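Local structure of tudor domain-containing protein 1 (Homo sapiens, 5M9N) at residues A42-P47 against C166-L171; W99-V104 against K137-P142. The protein probably helps piRNA pathways silence transposons in the germline, using tudor domains such as this extended one to bind arginine-methylated partner proteins. All blocks are in the same frame, centred on the assembly; numbering follows the deposited sequence. Where two conformers were deposited one is given.

Contact 1: residues A42-P47 against C166-L171; sequences AHIQTP and CLMKKL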
ATOM      1  N   ALA A  42      -2.859   3.907   5.466  1.00 32.67           N
ATOM      2  CA  ALA A  42      -2.607   4.746   4.298  1.00 33.27           C
ATOM      3  C   ALA A  42      -3.772   4.731   3.303  1.00 33.71           C
ATOM      4  O   ALA A  42      -4.067   5.776   2.712  1.00 35.78           O
ATOM      5  CB  ALA A  42      -1.317   4.317   3.643  1.00 33.10           C
ATOM      6  N   HIS A  43      -4.400   3.558   3.098  1.00 32.79           N
ATOM      7  CA  HIS A  43      -5.455   3.349   2.091  0.50 32.12           C
ATOM      8  C   HIS A  43      -6.398   2.256   2.604  1.00 32.41           C
ATOM      9  O   HIS A  43      -5.887   1.273   3.101  1.00 32.14           O
ATOM     10  CB  HIS A  43      -4.788   2.886   0.773  0.50 31.01           C
ATOM     11  CG  HIS A  43      -5.720   2.807  -0.396  0.50 30.24           C
ATOM     12  ND1 HIS A  43      -6.092   3.912  -1.133  0.50 30.18           N
ATOM     13  CD2 HIS A  43      -6.362   1.754  -0.952  0.50 29.88           C
ATOM     14  CE1 HIS A  43      -6.931   3.545  -2.085  0.50 30.21           C
ATOM     15  NE2 HIS A  43      -7.113   2.241  -1.996  0.50 29.82           N
ATOM     16  N   ILE A  44      -7.723   2.408   2.424  1.00 32.29           N
ATOM     17  CA  ILE A  44      -8.740   1.466   2.913  1.00 32.65           C
ATOM     18  C   ILE A  44      -9.717   1.165   1.809  1.00 33.56           C
ATOM     19  O   ILE A  44     -10.402   2.078   1.374  1.00 34.39           O
ATOM     20  CB  ILE A  44      -9.591   2.049   4.093  1.00 33.51           C
ATOM     21  CG1 ILE A  44      -8.690   2.343   5.306  1.00 32.90           C
ATOM     22  CG2 ILE A  44     -10.753   1.116   4.516  1.00 33.92           C
ATOM     23  CD1 ILE A  44      -9.437   3.022   6.449  1.00 33.86           C
ATOM     24  N   GLN A  45      -9.788  -0.097   1.370  1.00 32.53           N
ATOM     25  CA  GLN A  45     -10.962  -0.585   0.605  1.00 32.43           C
ATOM     26  C   GLN A  45     -12.063  -0.995   1.535  1.00 32.08           C
ATOM     27  O   GLN A  45     -13.139  -0.455   1.480  1.00 33.47           O
ATOM     28  CB  GLN A  45     -10.571  -1.743  -0.356  1.00 31.68           C
ATOM     29  CG  GLN A  45      -9.714  -1.234  -1.526  1.00 32.14           C
ATOM     30  CD  GLN A  45     -10.425  -0.216  -2.364  1.00 31.97           C
ATOM     31  OE1 GLN A  45     -11.591  -0.350  -2.630  1.00 33.29           O
ATOM     32  NE2 GLN A  45      -9.747   0.840  -2.733  1.00 32.47           N
ATOM     33  N   THR A  46     -11.796  -1.954   2.401  1.00 31.91           N
ATOM     34  CA  THR A  46     -12.743  -2.372   3.425  1.00 32.29           C
ATOM     35  C   THR A  46     -11.929  -2.768   4.650  1.00 32.30           C
ATOM     36  O   THR A  46     -10.707  -2.887   4.558  1.00 32.28           O
ATOM     37  CB  THR A  46     -13.518  -3.669   3.029  1.00 32.11           C
ATOM     38  OG1 THR A  46     -12.606  -4.757   3.079  1.00 30.56           O
ATOM     39  CG2 THR A  46     -14.083  -3.582   1.604  1.00 32.67           C
ATOM     40  N   PRO A  47     -12.610  -3.158   5.716  1.00 33.47           N
ATOM     41  CA  PRO A  47     -11.920  -3.729   6.839  1.00 35.09           C
ATOM     42  C   PRO A  47     -11.152  -4.987   6.574  1.00 35.54           C
ATOM     43  O   PRO A  47     -10.241  -5.265   7.334  1.00 36.02           O
ATOM     44  CB  PRO A  47     -13.037  -3.958   7.839  1.00 35.42           C
ATOM     45  CG  PRO A  47     -13.980  -2.856   7.562  1.00 35.20           C
ATOM     46  CD  PRO A  47     -13.993  -2.807   6.086  1.00 34.57           C
ATOM     47  N   CYS A 166     -16.607   4.226   6.226  1.00 46.53           N
ATOM     48  CA  CYS A 166     -16.561   5.612   6.679  1.00 49.03           C
ATOM     49  C   CYS A 166     -16.132   5.715   8.135  1.00 46.83           C
ATOM     50  O   CYS A 166     -15.241   6.458   8.477  1.00 46.74           O
ATOM     51  CB  CYS A 166     -17.937   6.235   6.520  1.00 51.72           C
ATOM     52  SG  CYS A 166     -17.960   7.995   6.839  1.00 58.48           S
ATOM     53  N   LEU A 167     -16.796   4.940   8.980  1.00 45.93           N
ATOM     54  CA  LEU A 167     -16.493   4.884  10.374  1.00 44.64           C
ATOM     55  C   LEU A 167     -15.072   4.435  10.641  1.00 42.90           C
ATOM     56  O   LEU A 167     -14.393   5.039  11.459  1.00 42.25           O
ATOM     57  CB  LEU A 167     -17.453   3.942  11.089  1.00 45.37           C
ATOM     58  CG  LEU A 167     -17.151   3.751  12.583  1.00 45.31           C
ATOM     59  CD1 LEU A 167     -17.259   5.069  13.364  1.00 46.38           C
ATOM     60  CD2 LEU A 167     -18.053   2.706  13.181  1.00 46.02           C
ATOM     61  N   MET A 168     -14.628   3.361   9.993  1.00 40.16           N
ATOM     62  CA  MET A 168     -13.236   2.935  10.094  1.00 39.00           C
ATOM     63  C   MET A 168     -12.260   4.059   9.720  1.00 39.43           C
ATOM     64  O   MET A 168     -11.258   4.259  10.422  1.00 39.92           O
ATOM     65  CB  MET A 168     -12.949   1.697   9.223  1.00 37.35           C
ATOM     66  CG  MET A 168     -11.519   1.209   9.356  1.00 36.13           C
ATOM     67  SD  MET A 168     -11.160  -0.304   8.414  1.00 34.06           S
ATOM     68  CE  MET A 168      -9.378  -0.388   8.589  1.00 33.20           C
ATOM     69  N   LYS A 169     -12.534   4.744   8.608  1.00 40.07           N
ATOM     70  CA  LYS A 169     -11.722   5.853   8.131  1.00 41.86           C
ATOM     71  C   LYS A 169     -11.616   6.957   9.194  1.00 42.99           C
ATOM     72  O   LYS A 169     -10.540   7.534   9.377  1.00 41.96           O
ATOM     73  CB  LYS A 169     -12.296   6.460   6.839  1.00 43.91           C
ATOM     74  CG  LYS A 169     -12.121   5.609   5.605  1.00 44.77           C
ATOM     75  CD  LYS A 169     -13.147   6.045   4.570  1.00 48.13           C
ATOM     76  CE  LYS A 169     -12.961   5.360   3.230  1.00 49.79           C
ATOM     77  NZ  LYS A 169     -11.620   5.655   2.686  1.00 51.01           N
ATOM     78  N   LYS A 170     -12.739   7.213   9.865  1.00 44.44           N
ATOM     79  CA  LYS A 170     -12.868   8.233  10.922  1.00 46.09           C
ATOM     80  C   LYS A 170     -12.058   7.830  12.155  1.00 45.60           C
ATOM     81  O   LYS A 170     -11.409   8.660  12.764  1.00 46.01           O
ATOM     82  CB  LYS A 170     -14.363   8.376  11.265  1.00 49.27           C
ATOM     83  CG  LYS A 170     -14.794   9.445  12.276  1.00 53.60           C
ATOM     84  CD  LYS A 170     -16.333   9.499  12.339  1.00 56.15           C
ATOM     85  CE  LYS A 170     -16.915  10.806  12.917  1.00 58.76           C
ATOM     86  NZ  LYS A 170     -16.953  10.887  14.403  1.00 59.90           N
ATOM     87  N   LEU A 171     -12.056   6.551  12.524  1.00 43.85           N
ATOM     88  CA  LEU A 171     -11.260   6.122  13.677  1.00 42.92           C
ATOM     89  C   LEU A 171      -9.737   6.215  13.476  1.00 41.31           C
ATOM     90  O   LEU A 171      -9.015   6.287  14.436  1.00 39.98           O
ATOM     91  CB  LEU A 171     -11.648   4.709  14.113  1.00 42.49           C
ATOM     92  CG  LEU A 171     -13.105   4.487  14.497  1.00 43.25           C
ATOM     93  CD1 LEU A 171     -13.529   3.043  14.255  1.00 43.05           C
ATOM     94  CD2 LEU A 171     -13.398   4.917  15.933  1.00 44.68           C
TER
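Two side-chain torsions aim Ile-44 and Met-168 at each other. In Ile-44, CG1 lies anti to the carbonyl carbon (chi1 -62°) and CD1 continues the extended branch toward the helix; in Met-168, CG stands anti to the backbone N (chi1 -178°) and the rest of the chain runs out straight to SD and CE. The contact lays helix 162-172 against strand 36-44 in the staphylococcal-nuclease-like, OB-fold half of an extended Tudor domain, the part built from chain on both sides of the Tudor core. CD1 of Ile-44 does most of the touching. It lies 4.0 Å from CG of Met-168 and also reaches CE, the two chains meeting at a slant, while on the next residue of the helix it comes within 3.8 Å of CG of Lys-169. A beta-branched residue suits the strand, and its long branch spans the gap to the helix; the flexible thioether of methionine can follow the surface it meets. Lys-169 contributes its aliphatic part, which lies antiparallel to the Ile-44 side chain. Its last bend (chi4 -59°) leaves NZ 4.0 Å from O of Ile-44, too far for a hydrogen bond. Phe-50 of the neighbouring strand touches both Ile-44 and Met-168, and Val-204 of helix 204-210 also packs on Met-168. On the strand's other side, in one of the two conformers of His-43, Gln-45 NE2 donates to NE2 of His-43 over 3.1 Å, near the classic beta bulge where Ala-42 and His-43 together face Phe-51. Beyond the corner at Gln-45, the compact ring of Pro-47 lies along the thioether, its CA 3.8 Å and its CG 3.9 Å from SD of Met-168.

Contact 2: residues W99-V104 against K137-P142; sequences WYRASV and KLLELP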
ATOM      1  N   TRP A  99       7.186  10.410  -9.196  1.00 28.91           N
ATOM      2  CA  TRP A  99       7.456   9.058  -9.586  1.00 28.09           C
ATOM      3  C   TRP A  99       7.411   8.130  -8.347  1.00 26.65           C
ATOM      4  O   TRP A  99       7.964   8.454  -7.305  1.00 26.10           O
ATOM      5  CB  TRP A  99       8.806   8.993 -10.251  1.00 28.60           C
ATOM      6  CG  TRP A  99       8.738   9.583 -11.662  1.00 29.16           C
ATOM      7  CD1 TRP A  99       9.124  10.863 -12.029  1.00 30.10           C
ATOM      8  CD2 TRP A  99       8.269   8.960 -12.844  1.00 29.37           C
ATOM      9  NE1 TRP A  99       8.934  11.055 -13.346  1.00 30.03           N
ATOM     10  CE2 TRP A  99       8.412   9.912 -13.892  1.00 30.16           C
ATOM     11  CE3 TRP A  99       7.764   7.686 -13.151  1.00 29.14           C
ATOM     12  CZ2 TRP A  99       8.067   9.635 -15.203  1.00 30.58           C
ATOM     13  CZ3 TRP A  99       7.389   7.414 -14.460  1.00 29.62           C
ATOM     14  CH2 TRP A  99       7.562   8.388 -15.490  1.00 30.24           C
ATOM     15  N   TYR A 100       6.735   7.006  -8.503  1.00 24.89           N
ATOM     16  CA  TYR A 100       6.498   6.036  -7.430  1.00 24.29           C
ATOM     17  C   TYR A 100       6.764   4.655  -7.954  1.00 23.79           C
ATOM     18  O   TYR A 100       6.708   4.451  -9.172  1.00 23.46           O
ATOM     19  CB  TYR A 100       5.058   6.183  -6.914  1.00 24.06           C
ATOM     20  CG  TYR A 100       4.788   7.501  -6.207  1.00 24.74           C
ATOM     21  CD1 TYR A 100       5.012   7.679  -4.862  1.00 24.96           C
ATOM     22  CD2 TYR A 100       4.333   8.580  -6.920  1.00 25.34           C
ATOM     23  CE1 TYR A 100       4.825   8.952  -4.246  1.00 25.63           C
ATOM     24  CE2 TYR A 100       4.100   9.792  -6.353  1.00 25.89           C
ATOM     25  CZ  TYR A 100       4.360   9.993  -4.999  1.00 26.01           C
ATOM     26  OH  TYR A 100       4.064  11.221  -4.539  1.00 26.56           O
ATOM     27  N   ARG A 101       6.967   3.695  -7.058  1.00 23.32           N
ATOM     28  CA  ARG A 101       7.064   2.286  -7.458  1.00 23.22           C
ATOM     29  C   ARG A 101       5.673   1.682  -7.659  1.00 22.84           C
ATOM     30  O   ARG A 101       4.698   1.933  -6.930  1.00 21.85           O
ATOM     31  CB  ARG A 101       7.925   1.518  -6.480  1.00 23.26           C
ATOM     32  CG  ARG A 101       9.295   2.139  -6.331  1.00 23.45           C
ATOM     33  CD  ARG A 101      10.228   1.311  -5.537  1.00 23.65           C
ATOM     34  NE  ARG A 101       9.702   0.937  -4.220  1.00 23.64           N
ATOM     35  CZ  ARG A 101      10.405   0.319  -3.300  1.00 23.96           C
ATOM     36  NH1 ARG A 101      11.662  -0.011  -3.493  1.00 24.57           N
ATOM     37  NH2 ARG A 101       9.852   0.012  -2.161  1.00 24.13           N
ATOM     38  N   ALA A 102       5.526   0.925  -8.752  1.00 23.04           N
ATOM     39  CA  ALA A 102       4.210   0.492  -9.091  1.00 23.32           C
ATOM     40  C   ALA A 102       4.237  -0.903  -9.740  1.00 24.14           C
ATOM     41  O   ALA A 102       5.163  -1.216 -10.462  1.00 24.34           O
ATOM     42  CB  ALA A 102       3.552   1.461 -10.019  1.00 23.49           C
ATOM     43  N   SER A 103       3.246  -1.702  -9.368  1.00 24.55           N
ATOM     44  CA  SER A 103       3.013  -3.045  -9.951  1.00 25.63           C
ATOM     45  C   SER A 103       2.069  -2.925 -11.110  1.00 26.18           C
ATOM     46  O   SER A 103       1.042  -2.328 -10.993  1.00 26.57           O
ATOM     47  CB  SER A 103       2.370  -3.908  -8.895  1.00 25.83           C
ATOM     48  OG  SER A 103       2.303  -5.228  -9.330  1.00 27.27           O
ATOM     49  N   VAL A 104       2.402  -3.545 -12.235  1.00 27.15           N
ATOM     50  CA  VAL A 104       1.503  -3.559 -13.392  1.00 27.47           C
ATOM     51  C   VAL A 104       0.370  -4.565 -13.186  1.00 27.09           C
ATOM     52  O   VAL A 104       0.639  -5.751 -13.148  1.00 27.82           O
ATOM     53  CB  VAL A 104       2.327  -3.903 -14.623  1.00 28.26           C
ATOM     54  CG1 VAL A 104       1.452  -3.963 -15.881  1.00 28.89           C
ATOM     55  CG2 VAL A 104       3.462  -2.894 -14.768  1.00 28.67           C
ATOM     56  N   LYS A 137      18.636  -1.445  -8.259  1.00 41.63           N
ATOM     57  CA  LYS A 137      19.008  -0.531  -7.164  1.00 42.61           C
ATOM     58  C   LYS A 137      17.771   0.082  -6.513  1.00 40.56           C
ATOM     59  O   LYS A 137      17.739   0.229  -5.319  1.00 40.63           O
ATOM     60  CB  LYS A 137      19.939   0.582  -7.640  1.00 44.57           C
ATOM     61  CG  LYS A 137      20.429   1.562  -6.555  1.00 46.50           C
ATOM     62  CD  LYS A 137      21.753   1.132  -5.909  1.00 49.55           C
ATOM     63  CE  LYS A 137      22.057   1.855  -4.577  1.00 51.00           C
ATOM     64  NZ  LYS A 137      23.426   1.572  -4.028  1.00 52.87           N
ATOM     65  N   LEU A 138      16.740   0.408  -7.288  1.00 38.96           N
ATOM     66  CA  LEU A 138      15.586   1.105  -6.719  1.00 37.15           C
ATOM     67  C   LEU A 138      14.594   0.177  -6.010  1.00 36.01           C
ATOM     68  O   LEU A 138      13.598   0.670  -5.482  1.00 33.87           O
ATOM     69  CB  LEU A 138      14.890   1.946  -7.783  1.00 36.77           C
ATOM     70  CG  LEU A 138      15.700   3.156  -8.244  1.00 37.70           C
ATOM     71  CD1 LEU A 138      15.193   3.731  -9.550  1.00 37.72           C
ATOM     72  CD2 LEU A 138      15.681   4.217  -7.145  1.00 38.18           C
ATOM     73  N   LEU A 139      14.855  -1.137  -6.039  1.00 36.27           N
ATOM     74  CA  LEU A 139      14.109  -2.151  -5.280  1.00 36.95           C
ATOM     75  C   LEU A 139      14.782  -2.598  -3.985  1.00 37.49           C
ATOM     76  O   LEU A 139      14.362  -3.577  -3.382  1.00 38.40           O
ATOM     77  CB  LEU A 139      13.840  -3.400  -6.168  1.00 37.14           C
ATOM     78  CG  LEU A 139      13.029  -3.168  -7.426  1.00 36.66           C
ATOM     79  CD1 LEU A 139      12.873  -4.467  -8.219  1.00 38.01           C
ATOM     80  CD2 LEU A 139      11.671  -2.648  -7.030  1.00 36.09           C
ATOM     81  N   GLU A 140      15.796  -1.878  -3.530  1.00 38.53           N
ATOM     82  CA  GLU A 140      16.466  -2.235  -2.293  1.00 39.81           C
ATOM     83  C   GLU A 140      15.605  -1.938  -1.056  1.00 38.45           C
ATOM     84  O   GLU A 140      15.620  -2.740  -0.140  1.00 39.41           O
ATOM     85  CB  GLU A 140      17.839  -1.571  -2.204  1.00 42.44           C
ATOM     86  CG  GLU A 140      18.804  -2.177  -3.202  1.00 45.32           C
ATOM     87  CD  GLU A 140      20.196  -1.599  -3.126  1.00 48.23           C
ATOM     88  OE1 GLU A 140      20.354  -0.494  -2.559  1.00 50.98           O
ATOM     89  OE2 GLU A 140      21.125  -2.232  -3.667  1.00 50.14           O
ATOM     90  N   LEU A 141      14.849  -0.834  -1.049  1.00 36.25           N
ATOM     91  CA  LEU A 141      13.838  -0.600  -0.023  1.00 35.20           C
ATOM     92  C   LEU A 141      12.707  -1.633  -0.142  1.00 33.53           C
ATOM     93  O   LEU A 141      12.211  -1.827  -1.231  1.00 33.23           O
ATOM     94  CB  LEU A 141      13.242   0.814  -0.151  1.00 34.78           C
ATOM     95  CG  LEU A 141      12.379   1.246   1.067  1.00 34.43           C
ATOM     96  CD1 LEU A 141      13.295   1.371   2.263  1.00 35.33           C
ATOM     97  CD2 LEU A 141      11.643   2.556   0.862  1.00 34.06           C
ATOM     98  N   PRO A 142      12.324  -2.320   0.961  1.00 32.10           N
ATOM     99  CA  PRO A 142      11.133  -3.136   0.839  1.00 30.97           C
ATOM    100  C   PRO A 142       9.890  -2.311   0.559  1.00 29.81           C
ATOM    101  O   PRO A 142       9.795  -1.129   0.944  1.00 28.92           O
ATOM    102  CB  PRO A 142      11.045  -3.903   2.170  1.00 31.54           C
ATOM    103  CG  PRO A 142      12.324  -3.674   2.882  1.00 32.12           C
ATOM    104  CD  PRO A 142      13.124  -2.666   2.149  1.00 32.36           C
TER
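Arg-101 reaches from its strand into the loop 137-142 and fastens three backbone carbonyls with its guanidinium edge. NH1 serves two of them, donating to O of Leu-138 over 2.9 Å and to O of Leu-141 over 3.0 Å. The first bond meets a lone pair in the plane of its carbonyl and is fairly straight at the hydrogen (155°). NH2 joins NH1 on the same oxygen, Leu-141 O, at 3.1 Å; both nitrogens come from one face of that carbonyl, NH2 well above its plane. A further bond from NH2 to O of Pro-142, 3.3 Å long, is weak. All three oxygens lie near the guanidinium plane, so the group is held against rotation, and arginine suits the place because one flat cation can satisfy several carbonyls of a loop without regular pairing. CB of Leu-141 lies 3.8 Å from NH1, and CA of Leu-139 and the end of its side chain, CD2, also come near NH1. Asp-119 OD1 takes NH2 directly, in a salt bridge that probably offsets the buried charge; in the second shell Gln-144 donates to O of Pro-142. The arginine chain bends at its third torsion (chi3 -54°) to bring the guanidinium over to the loop. Backbone bonding to Val-118 holds Arg-101 in the Tudor barrel, the SH3-like sheet in which strand 99-109 runs between strands 88-92 and 112-117. Helix 58-73 borders both partners: Leu-64 touches Arg-101, Tyr-71 packs on Leu-138 and Lys-60 on Leu-141, so sheet, helix and loop converge on this arginine.

Contact 1 and contact 2 lie on opposite sides of the chain's centre, their own centres 25 Å apart and their nearest atoms about 11 Å apart, without touching. Contact 1 belongs to the nuclease-like half, contact 2 to the Tudor barrel and the loop 137-142 that follows it; the whole barrel lies in sequence between the two segments of contact 1. The bound dimethylarginine peptide is on the side of contact 2: Tyr-100, next to Arg-101, packs on its modified side chain and meets Tyr-120 at about a right angle, consistent with an aromatic cage. His-43, on the strand of contact 1, has two conformers and reaches Asn-122 in at least one of them.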